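Local coordinates for uncharacterized protein (Bacteroides eggerthii, PDB 4GDZ) that is of unknown function, belongs to the DUF4251 family and folds largely as antiparallel beta strands with a bound magnesium ion, at residues Q60-T65 with F84-P89. Sequence-based numbering, arbitrary orientation.
Sequences QTAFVT and FNTVYP
Thr86 sits opposite Ala62, and its side chain carries the middle of the contact. Thr86 CB lies 3.8 Å from Ala62 CB. There the side chain forks. The methyl Thr86 CG2, anti to the carbonyl carbon, also rests on Ala62 CB and reaches to 3.9 Å from Phe63 O. The hydroxyl OG1 sits between the backbone N and the carbonyl carbon (chi1 73°). There Thr86 OG1 accepts a hydrogen bond from Tyr88 N, 3.2 Å long. The bond is somewhat bent, at 142°. This is an ST turn, and it follows the end of strand 77-85. That strand and strand 61-74 form an antiparallel hairpin, and the contact joins the start of strand 61-74 to the end of strand 77-85 and the residues just after it. Thr86 OG1 is also hydrogen-bonded to Gly93 O. An alanine here would remove both the methyl and the hydroxyl, and would probably loosen the turn and thin the packing on Ala62. Toward the hairpin's closed end, the Val64 and Phe84 side chains run alongside each other in the same direction. Val64 CG1 is 3.4 Å from Phe84 CB, a tight apolar approach. At the other end, Gln60 CB meets the edge of the Tyr88 ring, 4.2 Å from CE2. The Gln60 chain then bends away at chi2 (-77°), and its amide OE1 is hydrogen-bonded to Thr134 OG1 of the second subunit.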
# COMPACT_ATOMS: atom_id res chain seq x y z
N GLN A 60 -1.94 4.78 -4.60
CA GLN A 60 -1.19 5.40 -5.73
C GLN A 60 0.14 5.98 -5.26
O GLN A 60 0.35 6.19 -4.08
CB GLN A 60 -2.02 6.50 -6.41
CG GLN A 60 -3.09 6.00 -7.36
CD GLN A 60 -2.55 5.55 -8.69
OE1 GLN A 60 -1.34 5.36 -8.87
NE2 GLN A 60 -3.44 5.36 -9.62
N THR A 61 1.03 6.25 -6.21
CA THR A 61 2.25 7.00 -5.93
C THR A 61 2.45 8.02 -7.07
O THR A 61 1.78 7.93 -8.09
CB THR A 61 3.49 6.10 -5.93
OG1 THR A 61 3.60 5.56 -7.23
CG2 THR A 61 3.39 4.93 -4.90
N ALA A 62 3.32 9.00 -6.86
CA ALA A 62 3.82 9.86 -7.95
C ALA A 62 5.28 10.11 -7.65
O ALA A 62 5.67 10.19 -6.47
CB ALA A 62 3.07 11.19 -8.01
N PHE A 63 6.10 10.25 -8.68
CA PHE A 63 7.53 10.57 -8.44
C PHE A 63 7.74 12.04 -8.09
O PHE A 63 6.91 12.87 -8.41
CB PHE A 63 8.41 10.16 -9.61
CG PHE A 63 7.96 10.72 -10.94
CD1 PHE A 63 8.29 12.03 -11.32
CD2 PHE A 63 7.24 9.93 -11.82
CE1 PHE A 63 7.91 12.52 -12.56
CE2 PHE A 63 6.86 10.42 -13.07
CZ PHE A 63 7.18 11.73 -13.41
N VAL A 64 8.84 12.32 -7.38
CA VAL A 64 9.17 13.67 -6.90
C VAL A 64 10.68 13.84 -7.04
O VAL A 64 11.41 12.87 -7.15
CB VAL A 64 8.78 13.97 -5.43
CG1 VAL A 64 7.27 13.80 -5.20
CG2 VAL A 64 9.63 13.15 -4.44
N THR A 65 11.14 15.09 -7.05
CA THR A 65 12.57 15.42 -7.07
C THR A 65 13.18 15.37 -5.68
O THR A 65 12.75 16.08 -4.79
CB THR A 65 12.75 16.87 -7.57
OG1 THR A 65 12.05 17.01 -8.81
CG2 THR A 65 14.22 17.23 -7.73
N PHE A 84 6.30 19.00 -3.79
CA PHE A 84 5.91 18.18 -4.95
C PHE A 84 4.75 18.86 -5.66
O PHE A 84 3.87 19.50 -5.05
CB PHE A 84 5.61 16.73 -4.55
CG PHE A 84 4.56 16.57 -3.49
CD1 PHE A 84 3.20 16.46 -3.84
CD2 PHE A 84 4.90 16.47 -2.15
CE1 PHE A 84 2.25 16.29 -2.88
CE2 PHE A 84 3.94 16.32 -1.17
CZ PHE A 84 2.60 16.24 -1.53
N ASN A 85 4.79 18.75 -6.98
CA ASN A 85 3.81 19.34 -7.83
C ASN A 85 3.65 18.29 -8.95
O ASN A 85 4.39 18.30 -9.88
CB ASN A 85 4.39 20.71 -8.31
CG ASN A 85 3.62 21.29 -9.46
OD1 ASN A 85 2.52 20.87 -9.70
ND2 ASN A 85 4.18 22.26 -10.15
N THR A 86 2.72 17.37 -8.79
CA THR A 86 2.67 16.12 -9.57
C THR A 86 1.45 16.06 -10.48
O THR A 86 0.57 16.91 -10.41
CB THR A 86 2.65 14.87 -8.66
OG1 THR A 86 1.35 14.75 -8.05
CG2 THR A 86 3.74 14.93 -7.55
N VAL A 87 1.41 15.05 -11.33
CA VAL A 87 0.32 14.82 -12.26
C VAL A 87 -0.93 14.22 -11.53
O VAL A 87 -2.02 14.14 -12.11
CB VAL A 87 0.82 13.98 -13.46
CG1 VAL A 87 -0.32 13.49 -14.36
CG2 VAL A 87 1.79 14.83 -14.32
N TYR A 88 -0.77 13.82 -10.26
CA TYR A 88 -1.93 13.35 -9.48
C TYR A 88 -2.93 14.55 -9.40
O TYR A 88 -2.57 15.60 -8.92
CB TYR A 88 -1.48 12.87 -8.12
CG TYR A 88 -2.56 12.27 -7.26
CD1 TYR A 88 -3.51 13.08 -6.62
CD2 TYR A 88 -2.64 10.90 -7.05
CE1 TYR A 88 -4.52 12.54 -5.82
CE2 TYR A 88 -3.63 10.36 -6.24
CZ TYR A 88 -4.56 11.17 -5.63
OH TYR A 88 -5.55 10.63 -4.83
N PRO A 89 -4.13 14.42 -9.98
CA PRO A 89 -4.97 15.61 -10.17
C PRO A 89 -5.50 16.14 -8.85
O PRO A 89 -5.73 15.37 -7.90
CB PRO A 89 -6.12 15.11 -11.01
CG PRO A 89 -5.70 13.81 -11.56
CD PRO A 89 -4.74 13.22 -10.59